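PDB 5IZD: D-glyceraldehyde dehydrogenase (NADP(+)) from Thermoplasma acidophilum, which oxidises D-glyceraldehyde to (R)-glycerate with NADP(+) in the non-phosphorylated Entner-Doudoroff pathway. Local coordinates for residues A[14-20]-A[32-38]; A[42-47]-A[211-217]; A[61-65]-A[114-118]; A[110-114]-A[458-464]; A[428-432]-A[447-451]. All blocks are in the same frame, centred on the assembly; numbering follows the deposited sequence.

Contact 1: A[14-20]-A[32-38]; sequences SSSGKTV and GRFEAAT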
# COMPACT_ATOMS: atom_id res chain seq x y z
N SER A 14 43.85 -9.88 10.94
CA SER A 14 43.62 -11.09 10.17
C SER A 14 44.23 -12.25 10.92
O SER A 14 45.28 -12.06 11.49
CB SER A 14 44.38 -11.02 8.84
OG SER A 14 44.05 -12.18 8.08
N SER A 15 43.66 -13.46 10.84
CA SER A 15 44.26 -14.61 11.57
C SER A 15 45.56 -15.10 10.95
O SER A 15 46.34 -15.75 11.63
CB SER A 15 43.26 -15.78 11.75
OG SER A 15 42.68 -16.21 10.53
N SER A 16 45.82 -14.77 9.69
CA SER A 16 47.14 -15.02 9.07
C SER A 16 48.15 -13.92 9.32
O SER A 16 49.30 -14.09 8.94
CB SER A 16 46.99 -15.20 7.56
OG SER A 16 46.51 -13.99 7.00
N GLY A 17 47.73 -12.82 9.96
CA GLY A 17 48.43 -11.54 10.01
C GLY A 17 48.75 -10.79 8.72
O GLY A 17 49.39 -9.75 8.78
N LYS A 18 48.30 -11.26 7.56
CA LYS A 18 48.63 -10.62 6.28
C LYS A 18 47.83 -9.35 6.05
O LYS A 18 46.69 -9.20 6.55
CB LYS A 18 48.46 -11.60 5.11
CG LYS A 18 49.67 -12.52 4.91
CD LYS A 18 49.30 -13.83 4.21
CE LYS A 18 50.46 -14.84 4.30
NZ LYS A 18 50.00 -16.12 3.65
N THR A 19 48.45 -8.42 5.31
CA THR A 19 47.83 -7.15 4.94
C THR A 19 48.05 -6.79 3.47
O THR A 19 48.94 -7.34 2.84
CB THR A 19 48.41 -5.99 5.76
OG1 THR A 19 49.79 -5.88 5.48
CG2 THR A 19 48.23 -6.25 7.25
N VAL A 20 47.28 -5.83 2.96
CA VAL A 20 47.31 -5.40 1.58
C VAL A 20 47.48 -3.88 1.54
O VAL A 20 46.87 -3.16 2.35
CB VAL A 20 45.98 -5.76 0.89
CG1 VAL A 20 46.00 -5.39 -0.59
CG2 VAL A 20 45.66 -7.24 1.07
N GLY A 32 48.27 3.54 3.11
CA GLY A 32 47.61 2.79 4.17
C GLY A 32 47.66 1.30 3.89
O GLY A 32 48.22 0.88 2.88
N ARG A 33 47.07 0.52 4.79
CA ARG A 33 46.99 -0.93 4.66
C ARG A 33 45.71 -1.39 5.30
O ARG A 33 45.14 -0.71 6.15
CB ARG A 33 48.16 -1.62 5.39
CG ARG A 33 49.45 -1.72 4.59
CD ARG A 33 50.69 -1.82 5.50
NE ARG A 33 50.72 -0.64 6.37
CZ ARG A 33 51.09 0.59 6.01
NH1 ARG A 33 51.60 0.87 4.78
NH2 ARG A 33 51.00 1.59 6.89
N PHE A 34 45.27 -2.56 4.90
CA PHE A 34 44.15 -3.22 5.56
C PHE A 34 44.43 -4.69 5.76
O PHE A 34 45.26 -5.28 5.05
CB PHE A 34 42.85 -2.99 4.76
CG PHE A 34 42.89 -3.46 3.33
CD1 PHE A 34 43.35 -2.63 2.30
CD2 PHE A 34 42.41 -4.72 2.99
CE1 PHE A 34 43.32 -3.06 0.95
CE2 PHE A 34 42.35 -5.14 1.64
CZ PHE A 34 42.79 -4.31 0.63
N GLU A 35 43.74 -5.27 6.72
CA GLU A 35 43.90 -6.70 6.99
C GLU A 35 43.30 -7.59 5.87
O GLU A 35 42.20 -7.31 5.34
CB GLU A 35 43.29 -7.05 8.35
CG GLU A 35 43.92 -6.27 9.49
CD GLU A 35 45.36 -6.73 9.77
OE1 GLU A 35 45.55 -7.98 9.93
OE2 GLU A 35 46.26 -5.87 9.81
N ALA A 36 44.06 -8.61 5.47
CA ALA A 36 43.53 -9.66 4.56
C ALA A 36 42.80 -10.76 5.31
O ALA A 36 43.39 -11.72 5.73
CB ALA A 36 44.65 -10.25 3.69
N ALA A 37 41.51 -10.62 5.51
CA ALA A 37 40.77 -11.66 6.25
C ALA A 37 40.93 -13.08 5.64
O ALA A 37 40.91 -13.24 4.44
CB ALA A 37 39.28 -11.30 6.32
N THR A 38 41.03 -14.12 6.47
CA THR A 38 40.96 -15.51 5.99
C THR A 38 39.51 -16.07 5.92
O THR A 38 38.57 -15.51 6.49
CB THR A 38 41.71 -16.43 6.93
OG1 THR A 38 41.02 -16.47 8.20
CG2 THR A 38 43.12 -15.97 7.13
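V20 lies over one face of the F34 ring: its CB is 3.8 Å from the ring centroid and 23° off the ring normal, the geometry of a CH-pi contact. Both side chains leave the same face of the sheet, because V20 and F34 form an antiparallel hydrogen-bonded pair, with V20 N to F34 O at 3.0 Å and F34 N to V20 O at 3.1 Å. One residue on, T19 and E35 make a non-hydrogen-bonded pair whose CA atoms are 4.5 Å apart, and A36 N reaches K18 O at 2.9 Å. Beyond this ladder the link passes to serines. S14-G17 is a type I beta turn, closed by G17 N to S14 O at 3.0 Å. S14 N donates to E35 OE1 at 2.7 Å, an N-H...O angle of 163°, and S14 OG donates to A36 O at a very short 2.5 Å. T38 OG1 donates to S15 OG at 2.9 Å and also caps the next helix through the backbone N of D41, so T38 serves as its N-cap. The ladder belongs to a beta hairpin, strands 19-23 and 30-35, at one margin of a four-stranded mixed sheet. Strand 30-35 pairs on its other edge with strand 2-7, and outside the two segments R33 forms a salt bridge with D2; the F34 side chain touches S175, an NADP(+)-binding residue by similarity, and helix 39-77 starts directly after T38.

Contact 2: A[42-47]-A[211-217]; sequences VDRAID and YIVEHKK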
# COMPACT_ATOMS: atom_id res chain seq x y z
N VAL A 42 36.07 -14.94 8.13
CA VAL A 42 34.74 -14.89 7.55
C VAL A 42 33.75 -15.77 8.32
O VAL A 42 32.69 -15.30 8.70
CB VAL A 42 34.77 -15.31 6.06
CG1 VAL A 42 33.39 -15.48 5.52
CG2 VAL A 42 35.53 -14.28 5.23
N ASP A 43 34.10 -17.04 8.52
CA ASP A 43 33.31 -17.93 9.38
C ASP A 43 32.99 -17.35 10.76
O ASP A 43 31.81 -17.34 11.12
CB ASP A 43 33.97 -19.31 9.50
CG ASP A 43 33.84 -20.13 8.23
OD1 ASP A 43 33.09 -19.78 7.32
OD2 ASP A 43 34.52 -21.16 8.10
N ARG A 44 33.97 -16.85 11.51
CA ARG A 44 33.66 -16.25 12.81
C ARG A 44 32.70 -15.08 12.69
O ARG A 44 31.79 -14.93 13.53
CB ARG A 44 34.89 -15.75 13.58
CG ARG A 44 35.78 -16.83 14.16
CD ARG A 44 36.66 -16.36 15.33
NE ARG A 44 37.23 -15.01 15.22
CZ ARG A 44 38.26 -14.66 14.43
NH1 ARG A 44 38.87 -15.55 13.61
NH2 ARG A 44 38.67 -13.38 14.44
N ALA A 45 32.87 -14.26 11.63
CA ALA A 45 32.02 -13.10 11.44
C ALA A 45 30.57 -13.51 11.14
O ALA A 45 29.66 -12.99 11.76
CB ALA A 45 32.59 -12.17 10.37
N ILE A 46 30.38 -14.45 10.22
CA ILE A 46 29.05 -14.96 9.89
C ILE A 46 28.41 -15.66 11.08
O ILE A 46 27.23 -15.45 11.35
CB ILE A 46 29.08 -15.87 8.64
CG1 ILE A 46 29.29 -15.02 7.38
CG2 ILE A 46 27.79 -16.67 8.50
CD1 ILE A 46 29.71 -15.84 6.19
N ASP A 47 29.18 -16.49 11.77
CA ASP A 47 28.76 -17.09 13.08
C ASP A 47 28.36 -16.09 14.17
O ASP A 47 27.32 -16.27 14.81
CB ASP A 47 29.80 -18.08 13.63
CG ASP A 47 29.90 -19.36 12.78
OD1 ASP A 47 29.13 -19.60 11.82
OD2 ASP A 47 30.80 -20.14 13.03
N TYR A 211 33.77 -17.18 -1.31
CA TYR A 211 33.57 -17.92 -0.07
C TYR A 211 32.46 -17.32 0.79
O TYR A 211 31.60 -18.05 1.32
CB TYR A 211 34.90 -18.03 0.68
CG TYR A 211 34.79 -18.86 1.91
CD1 TYR A 211 34.83 -20.27 1.83
CD2 TYR A 211 34.60 -18.26 3.16
CE1 TYR A 211 34.69 -21.06 2.98
CE2 TYR A 211 34.46 -19.05 4.32
CZ TYR A 211 34.50 -20.45 4.23
OH TYR A 211 34.35 -21.21 5.38
N ILE A 212 32.47 -15.99 0.90
CA ILE A 212 31.45 -15.25 1.65
C ILE A 212 30.07 -15.46 1.02
O ILE A 212 29.09 -15.76 1.70
CB ILE A 212 31.71 -13.71 1.72
CG1 ILE A 212 33.06 -13.35 2.31
CG2 ILE A 212 30.74 -13.04 2.67
CD1 ILE A 212 33.53 -11.93 1.98
N VAL A 213 30.00 -15.32 -0.29
CA VAL A 213 28.69 -15.36 -0.95
C VAL A 213 28.05 -16.74 -0.96
O VAL A 213 26.85 -16.82 -0.82
CB VAL A 213 28.67 -14.77 -2.36
CG1 VAL A 213 29.23 -13.34 -2.36
CG2 VAL A 213 29.42 -15.62 -3.34
N GLU A 214 28.81 -17.81 -1.15
CA GLU A 214 28.18 -19.15 -1.16
C GLU A 214 27.94 -19.86 0.21
O GLU A 214 27.38 -20.93 0.23
CB GLU A 214 28.94 -20.05 -2.11
CG GLU A 214 30.32 -20.38 -1.64
CD GLU A 214 31.16 -21.04 -2.72
OE1 GLU A 214 32.26 -21.53 -2.35
OE2 GLU A 214 30.74 -21.14 -3.91
N HIS A 215 28.32 -19.23 1.32
CA HIS A 215 28.29 -19.79 2.67
C HIS A 215 26.86 -20.25 3.06
O HIS A 215 25.92 -19.48 2.88
CB HIS A 215 28.78 -18.71 3.65
CG HIS A 215 29.18 -19.23 4.99
ND1 HIS A 215 28.25 -19.57 5.95
CD2 HIS A 215 30.39 -19.42 5.57
CE1 HIS A 215 28.87 -19.98 7.04
NE2 HIS A 215 30.17 -19.88 6.84
N LYS A 216 26.73 -21.44 3.64
CA LYS A 216 25.43 -22.08 3.91
C LYS A 216 24.48 -21.21 4.75
O LYS A 216 23.24 -21.35 4.63
CB LYS A 216 25.61 -23.49 4.58
CG LYS A 216 26.36 -24.55 3.75
N LYS A 217 25.04 -20.34 5.59
CA LYS A 217 24.27 -19.50 6.53
C LYS A 217 23.86 -18.09 6.04
O LYS A 217 23.18 -17.36 6.75
CB LYS A 217 25.06 -19.34 7.85
CG LYS A 217 25.48 -20.68 8.51
CD LYS A 217 26.24 -20.44 9.80
CE LYS A 217 26.42 -21.74 10.57
NZ LYS A 217 26.83 -21.32 11.93
O HOH W 1 30.63 -20.87 9.72
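Two aspartates one helical turn apart, D43 and D47, carry the polar half of this contact, and both use the m rotamer (chi1 -73° and -68°), which swings their carboxylates from a sideways CA-CB bond to the 211-217 segment. Y211, with chi1 t, extends its ring so that OH lies 2.7 Å from both D43 OD1 and D43 OD2, at hydrogen-bonding distance from either oxygen. H215, also t, brings NE2 to 3.0 Å from D43 OD1, a weak hydrogen bond because the N-H...O angle is 127°. K217 is m at chi1 and then fully extended (t at chi2 to chi4), so NZ meets D47 OD1 at 2.9 Å in a salt bridge; E50 is a second carboxylate partner of NZ. A water links D47 OD1, at 2.9 Å, with H215 NE2, at 3.1 Å. These pairs join helix 39-77 to helix 205-214, through Y211, and to the chain that follows it, through H215 and K217, in the Rossmann-like cofactor domain of the aldehyde dehydrogenase fold; V213, pointing away from helix 39-77, touches the bound NADP. On the apolar side V42 (t) puts CG1 3.8 Å from Y211 CD2 and 3.9 Å from I212 CG1. I46, m then t, lays CD1 over the H215 ring, 3.8 Å from its centroid and 19° off the normal, and its CG2 is 3.9 Å from K217 CB.

Contact 3: A[61-65]-A[114-118]; sequences SVERS and WARKL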
# COMPACT_ATOMS: atom_id res chain seq x y z
N SER A 61 11.92 -2.58 15.75
CA SER A 61 12.40 -1.52 14.88
C SER A 61 12.62 -0.19 15.61
O SER A 61 13.60 0.52 15.30
CB SER A 61 11.52 -1.38 13.64
OG SER A 61 10.27 -0.82 13.96
N VAL A 62 11.80 0.14 16.61
CA VAL A 62 11.95 1.46 17.31
C VAL A 62 13.30 1.57 18.03
O VAL A 62 14.03 2.58 17.88
CB VAL A 62 10.84 1.78 18.33
CG1 VAL A 62 11.11 3.08 19.10
CG2 VAL A 62 9.50 1.87 17.65
N GLU A 63 13.60 0.55 18.82
CA GLU A 63 14.86 0.51 19.53
C GLU A 63 16.04 0.41 18.56
O GLU A 63 17.06 1.02 18.81
CB GLU A 63 14.86 -0.62 20.54
CG GLU A 63 13.97 -0.35 21.76
CD GLU A 63 14.26 0.95 22.53
OE1 GLU A 63 13.31 1.65 22.93
OE2 GLU A 63 15.42 1.35 22.72
N ARG A 64 15.89 -0.31 17.44
CA ARG A 64 16.97 -0.39 16.49
C ARG A 64 17.17 0.99 15.86
O ARG A 64 18.30 1.42 15.70
CB ARG A 64 16.78 -1.50 15.43
CG ARG A 64 16.84 -2.92 15.95
CD ARG A 64 16.81 -3.95 14.84
NE ARG A 64 15.59 -3.90 14.01
CZ ARG A 64 14.47 -4.62 14.17
NH1 ARG A 64 14.38 -5.53 15.14
NH2 ARG A 64 13.45 -4.47 13.31
N SER A 65 16.06 1.68 15.54
CA SER A 65 16.12 3.02 15.01
C SER A 65 16.82 3.97 15.94
O SER A 65 17.48 4.83 15.45
CB SER A 65 14.75 3.60 14.60
OG SER A 65 13.98 4.01 15.71
N TRP A 114 11.72 4.65 8.81
CA TRP A 114 10.82 3.58 8.47
C TRP A 114 10.43 2.72 9.68
O TRP A 114 9.67 1.80 9.54
CB TRP A 114 11.35 2.73 7.35
CG TRP A 114 11.11 3.29 6.04
CD1 TRP A 114 12.00 3.79 5.22
CD2 TRP A 114 9.85 3.36 5.36
NE1 TRP A 114 11.43 4.20 4.08
CE2 TRP A 114 10.09 3.95 4.14
CE3 TRP A 114 8.55 3.00 5.69
CZ2 TRP A 114 9.09 4.18 3.22
CZ3 TRP A 114 7.56 3.24 4.78
CH2 TRP A 114 7.83 3.82 3.58
N ALA A 115 10.95 3.04 10.85
CA ALA A 115 10.61 2.31 12.05
C ALA A 115 9.07 2.21 12.29
O ALA A 115 8.34 3.18 12.15
CB ALA A 115 11.31 2.92 13.26
N ARG A 116 8.63 1.01 12.62
CA ARG A 116 7.22 0.67 12.86
C ARG A 116 6.23 1.15 11.79
O ARG A 116 5.11 1.49 12.08
CB ARG A 116 6.79 1.02 14.29
CG ARG A 116 6.83 2.48 14.66
CD ARG A 116 6.54 2.72 16.12
NE ARG A 116 6.97 4.04 16.51
CZ ARG A 116 6.49 4.75 17.51
NH1 ARG A 116 5.52 4.31 18.29
NH2 ARG A 116 7.02 5.92 17.73
N LYS A 117 6.68 1.16 10.56
CA LYS A 117 5.88 1.58 9.42
C LYS A 117 5.87 0.59 8.26
O LYS A 117 5.17 0.81 7.32
CB LYS A 117 6.36 2.93 8.92
CG LYS A 117 6.06 4.10 9.82
CD LYS A 117 6.69 5.35 9.27
CE LYS A 117 6.95 6.42 10.30
NZ LYS A 117 7.89 5.98 11.33
N LEU A 118 6.63 -0.48 8.32
CA LEU A 118 6.67 -1.47 7.24
C LEU A 118 5.76 -2.62 7.65
O LEU A 118 6.19 -3.66 8.09
CB LEU A 118 8.09 -1.94 6.97
CG LEU A 118 9.00 -0.86 6.38
CD1 LEU A 118 10.44 -1.30 6.40
CD2 LEU A 118 8.57 -0.45 4.99
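W114 opens the second segment without meeting the first; its side chain leads off toward helix 460-465, where it packs on K461 and I464. Next, A115 points its CB at the 61-65 helical segment, 3.8 Å from S65 CB and 3.9 Å from S61 OG, while the CA atoms of S61 and A115 are only 5.1 Å apart. So close an approach goes with small side chains on both sides. The S65 hydroxyl is turned back on its own helix, OG to V62 O at 2.6 Å. R116 has left-handed backbone angles (phi 48°, psi 34°), and its N donates to S61 OG at 2.8 Å with an N-H...O angle of 144°. That hydroxyl also hydrogen-bonds E124 of a third subunit. The aliphatic part of R116 packs on V62, CD to CG2 at 3.4 Å, whereas its guanidinium makes a salt bridge with D106 of a second subunit. K117 folds back on the turn: NZ donates to A115 O at 3.0 Å and pairs with E113 of the second subunit, and K117 N closes onto W114 O at 3.2 Å. The L118 side chain packs on I464 and S465. The contact therefore pins the loop between helix 94-112 and strand 120-124 against helix 39-77, with side chains of its loop extending to helix 460-465 and to the second subunit of this homotetramer.

Contact 4: A[110-114]-A[458-464]; sequences YYAEW and EGSKYGI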
# COMPACT_ATOMS: atom_id res chain seq x y z
N TYR A 110 16.72 8.75 6.64
CA TYR A 110 15.58 8.30 5.86
C TYR A 110 15.24 6.84 6.17
O TYR A 110 14.07 6.53 6.42
CB TYR A 110 15.84 8.46 4.38
CG TYR A 110 14.77 7.81 3.52
CD1 TYR A 110 13.57 8.49 3.18
CD2 TYR A 110 14.94 6.50 3.03
CE1 TYR A 110 12.61 7.88 2.38
CE2 TYR A 110 13.95 5.88 2.29
CZ TYR A 110 12.79 6.58 1.96
OH TYR A 110 11.86 5.93 1.22
N TYR A 111 16.25 5.95 6.19
CA TYR A 111 15.98 4.55 6.44
C TYR A 111 15.51 4.28 7.87
O TYR A 111 14.58 3.46 8.09
CB TYR A 111 17.14 3.64 6.06
CG TYR A 111 17.34 3.51 4.57
CD1 TYR A 111 16.38 2.94 3.78
CD2 TYR A 111 18.49 3.97 3.96
CE1 TYR A 111 16.52 2.84 2.43
CE2 TYR A 111 18.67 3.86 2.60
CZ TYR A 111 17.69 3.28 1.83
OH TYR A 111 17.81 3.16 0.45
N ALA A 112 16.13 4.96 8.83
CA ALA A 112 15.71 4.86 10.21
C ALA A 112 14.27 5.34 10.42
O ALA A 112 13.56 4.76 11.24
CB ALA A 112 16.67 5.56 11.15
N GLU A 113 13.82 6.33 9.64
CA GLU A 113 12.39 6.79 9.74
C GLU A 113 11.31 5.77 9.36
O GLU A 113 10.12 5.99 9.65
CB GLU A 113 12.17 8.08 8.94
CG GLU A 113 12.93 9.33 9.47
CD GLU A 113 12.94 10.50 8.49
OE1 GLU A 113 12.76 10.21 7.29
OE2 GLU A 113 13.08 11.69 8.86
N TRP A 114 11.72 4.65 8.81
CA TRP A 114 10.82 3.58 8.47
C TRP A 114 10.43 2.72 9.68
O TRP A 114 9.67 1.80 9.54
CB TRP A 114 11.35 2.73 7.35
CG TRP A 114 11.11 3.29 6.04
CD1 TRP A 114 12.00 3.79 5.22
CD2 TRP A 114 9.85 3.36 5.36
NE1 TRP A 114 11.43 4.20 4.08
CE2 TRP A 114 10.09 3.95 4.14
CE3 TRP A 114 8.55 3.00 5.69
CZ2 TRP A 114 9.09 4.18 3.22
CZ3 TRP A 114 7.56 3.24 4.78
CH2 TRP A 114 7.83 3.82 3.58
N GLU A 458 17.14 -0.49 -4.61
CA GLU A 458 17.40 0.18 -3.34
C GLU A 458 16.79 1.58 -3.25
O GLU A 458 16.77 2.33 -4.21
CB GLU A 458 18.90 0.29 -3.13
CG GLU A 458 19.58 -1.05 -3.07
CD GLU A 458 21.13 -0.94 -3.09
OE1 GLU A 458 21.84 -1.22 -2.06
OE2 GLU A 458 21.60 -0.56 -4.20
N GLY A 459 16.30 1.92 -2.08
CA GLY A 459 15.61 3.14 -1.88
C GLY A 459 14.12 2.99 -2.03
O GLY A 459 13.61 2.09 -2.68
N SER A 460 13.41 3.95 -1.45
CA SER A 460 11.95 3.93 -1.35
C SER A 460 11.45 2.86 -0.39
O SER A 460 12.18 2.01 0.10
CB SER A 460 11.25 3.81 -2.73
OG SER A 460 11.01 2.46 -3.14
N LYS A 461 10.15 2.91 -0.13
CA LYS A 461 9.45 1.80 0.54
C LYS A 461 9.83 0.44 -0.04
O LYS A 461 10.04 -0.52 0.69
CB LYS A 461 7.92 2.00 0.38
CG LYS A 461 7.02 0.99 1.13
CD LYS A 461 5.50 1.18 0.84
CE LYS A 461 5.25 1.74 -0.56
NZ LYS A 461 3.79 1.89 -0.92
N TYR A 462 9.87 0.35 -1.36
CA TYR A 462 10.15 -0.91 -1.99
C TYR A 462 11.59 -1.37 -1.74
O TYR A 462 11.83 -2.54 -1.66
CB TYR A 462 9.88 -0.84 -3.50
CG TYR A 462 8.40 -0.60 -3.81
CD1 TYR A 462 7.48 -1.63 -3.78
CD2 TYR A 462 7.93 0.67 -4.11
CE1 TYR A 462 6.07 -1.39 -4.01
CE2 TYR A 462 6.57 0.91 -4.37
CZ TYR A 462 5.65 -0.12 -4.31
OH TYR A 462 4.29 0.15 -4.63
N GLY A 463 12.52 -0.45 -1.69
CA GLY A 463 13.96 -0.79 -1.46
C GLY A 463 14.21 -1.35 -0.07
O GLY A 463 14.80 -2.41 0.08
N ILE A 464 13.74 -0.67 0.94
CA ILE A 464 13.87 -1.14 2.28
C ILE A 464 13.10 -2.46 2.43
O ILE A 464 13.59 -3.36 3.06
CB ILE A 464 13.52 -0.06 3.32
CG1 ILE A 464 13.80 -0.55 4.73
CG2 ILE A 464 12.09 0.44 3.16
CD1 ILE A 464 13.85 0.51 5.80
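Two consecutive residues with positive phi, G459 (94°) and S460 (69°), sit where the chain enters the short helix 460-465 and face a pair of tyrosines. At the G459 angles a CB would be jammed against the preceding carbonyl O, so the backbone itself calls for glycine; an ideal CB would also stand 3.8 Å from Y111 OH. That hydroxyl lies 3.2 Å from G459 N, but the angle is too poor for a hydrogen bond, and Y110 OH meets S460 CA at 3.3 Å. Packing therefore carries the contact, which buries 333 Å². I464 is central: its CG2 sits over the face of W114, 3.9 Å from the centroid of the five-membered ring and 10° off the normal, a CH-pi contact, while its CD1 is 3.7 Å from W114 CB and 4.0 Å from Y111 CD1. The benzo end of the indole reaches K461, with W114 CZ2 3.6 Å from K461 CA; the K461 amine leads away to E121 of a fourth subunit. Within the 458-464 segment S460 OG accepts from Y462 N at 3.0 Å, which makes an ST turn. Helices 94-112 and 460-465 are thereby joined next to helix 153-164. E458, first in its segment, salt-bridges K158 and touches R157, a substrate-binding residue by similarity, so this buried helix packing borders the probable substrate site of the aldehyde dehydrogenase fold.

Contact 5: A[428-432]-A[447-451]; sequences IRFGE and HTGFR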
# COMPACT_ATOMS: atom_id res chain seq x y z
N ILE A 428 11.13 4.67 -22.82
CA ILE A 428 12.57 4.60 -22.42
C ILE A 428 12.65 3.57 -21.33
O ILE A 428 12.24 3.80 -20.18
CB ILE A 428 13.15 5.96 -21.91
CG1 ILE A 428 13.12 7.04 -23.00
CG2 ILE A 428 14.58 5.79 -21.37
CD1 ILE A 428 14.17 6.85 -24.06
N ARG A 429 13.19 2.41 -21.72
CA ARG A 429 13.11 1.24 -20.88
C ARG A 429 14.32 1.22 -20.00
O ARG A 429 15.17 0.32 -20.14
CB ARG A 429 13.00 -0.00 -21.73
CG ARG A 429 11.71 -0.09 -22.52
CD ARG A 429 10.57 -0.61 -21.68
NE ARG A 429 10.72 -2.02 -21.38
CZ ARG A 429 9.94 -2.71 -20.55
NH1 ARG A 429 8.94 -2.12 -19.92
NH2 ARG A 429 10.16 -3.99 -20.32
N PHE A 430 14.40 2.24 -19.14
CA PHE A 430 15.52 2.40 -18.18
C PHE A 430 14.89 2.58 -16.82
O PHE A 430 13.75 3.05 -16.72
CB PHE A 430 16.40 3.60 -18.55
CG PHE A 430 17.39 3.27 -19.60
CD1 PHE A 430 16.98 3.09 -20.92
CD2 PHE A 430 18.72 3.04 -19.27
CE1 PHE A 430 17.87 2.69 -21.90
CE2 PHE A 430 19.62 2.64 -20.25
CZ PHE A 430 19.20 2.47 -21.57
N GLY A 431 15.63 2.18 -15.79
CA GLY A 431 15.13 2.28 -14.40
C GLY A 431 14.98 3.70 -13.91
O GLY A 431 14.06 3.97 -13.12
N GLU A 432 15.83 4.60 -14.40
CA GLU A 432 15.72 6.03 -14.06
C GLU A 432 15.79 6.91 -15.30
O GLU A 432 16.70 6.75 -16.14
CB GLU A 432 16.81 6.46 -13.06
CG GLU A 432 16.84 5.61 -11.82
CD GLU A 432 17.92 5.97 -10.83
OE1 GLU A 432 17.70 5.61 -9.65
OE2 GLU A 432 19.03 6.52 -11.19
N HIS A 447 16.01 2.84 -6.81
CA HIS A 447 17.15 2.77 -7.70
C HIS A 447 17.28 1.36 -8.24
O HIS A 447 17.57 0.44 -7.48
CB HIS A 447 18.42 3.11 -6.88
CG HIS A 447 19.64 3.41 -7.69
ND1 HIS A 447 19.67 4.43 -8.61
CD2 HIS A 447 20.92 2.95 -7.59
CE1 HIS A 447 20.91 4.56 -9.08
NE2 HIS A 447 21.67 3.65 -8.50
N THR A 448 17.12 1.19 -9.54
CA THR A 448 16.99 -0.11 -10.14
C THR A 448 17.14 0.05 -11.65
O THR A 448 17.28 1.17 -12.17
CB THR A 448 15.57 -0.71 -9.76
OG1 THR A 448 15.51 -2.10 -10.04
CG2 THR A 448 14.47 0.01 -10.51
N GLY A 449 17.07 -1.05 -12.37
CA GLY A 449 17.06 -0.97 -13.82
C GLY A 449 16.67 -2.22 -14.51
O GLY A 449 16.30 -3.20 -13.87
N PHE A 450 16.75 -2.16 -15.83
CA PHE A 450 16.36 -3.26 -16.72
C PHE A 450 17.61 -3.97 -17.23
O PHE A 450 18.73 -3.44 -17.13
CB PHE A 450 15.56 -2.72 -17.95
CG PHE A 450 14.25 -2.10 -17.61
CD1 PHE A 450 14.20 -0.84 -17.06
CD2 PHE A 450 13.05 -2.81 -17.79
CE1 PHE A 450 12.98 -0.28 -16.69
CE2 PHE A 450 11.81 -2.26 -17.43
CZ PHE A 450 11.78 -0.97 -16.91
N ARG A 451 17.39 -5.15 -17.82
CA ARG A 451 18.40 -5.86 -18.57
C ARG A 451 19.61 -6.19 -17.64
O ARG A 451 19.40 -6.74 -16.58
CB ARG A 451 18.74 -5.12 -19.85
CG ARG A 451 17.56 -5.20 -20.86
CD ARG A 451 17.78 -4.46 -22.14
NE ARG A 451 18.07 -3.01 -21.97
CZ ARG A 451 17.17 -2.04 -21.69
NH1 ARG A 451 15.86 -2.31 -21.46
NH2 ARG A 451 17.58 -0.78 -21.60
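F450 loses most surface here, 84 Å², followed by R429 with 75 Å². The two lie against each other: F450 CE2 is 3.7 Å from R429 CZ, over one face of the guanidinium, R429 CA sits over one face of the phenyl ring, and R429 O is 3.4 Å from F450 CD1. R429 is the centre of an inverse gamma turn, and its guanidinium hydrogen-bonds P138 O of a fourth subunit. E432, with 57 Å² covered, secures the other end. Its OE1 accepts from H447 ND1 at 2.5 Å, an N-H...O angle of 164°, a His-carboxylate hydrogen bond. R451 buries nearly as much, its NH1 and NH2 each donating to R429 O at 3.0 Å; NH2 also hydrogen-bonds Y407 O. Between these ends the backbones come very near, G431 CA to G449 CA at 3.8 Å, and a CB on G431 would clash with T448 O. The touching parts, CA 429 to 432 and CA 447 to 451, point 157° apart, nearly antiparallel. E432 begins strand 432-435, which a strand of the fourth subunit extends in parallel, the intersubunit sheet known in aldehyde dehydrogenases. H447 NE2 makes a weak hydrogen bond to E247, the predicted proton acceptor, so the E432-H447 pair probably lies beside the active site.

Overall arrangement
Contacts 1 and 2 follow each other along the chain, strand 30-35 preceding helix 39-77, and their centres are 18 Å apart on the cofactor side. Helix 39-77 then serves contact 3 as well, about 27 Å from contact 2 between centres. Contact 3 is nested inside the loop closed by contact 2, whereas contacts 2 and 4 cross in sequence. Contacts 3 and 4 share W114, their centres about 11 Å apart, and both touch the second subunit. Contact 5 is nested within contact 4, about 19 Å away between centres, joined by a probable E458 O to H447 N hydrogen bond (2.8 Å); both touch the fourth subunit. Contacts 1 and 2 thus lie near the bound NADP, contacts 4 and 5 near the probable active site.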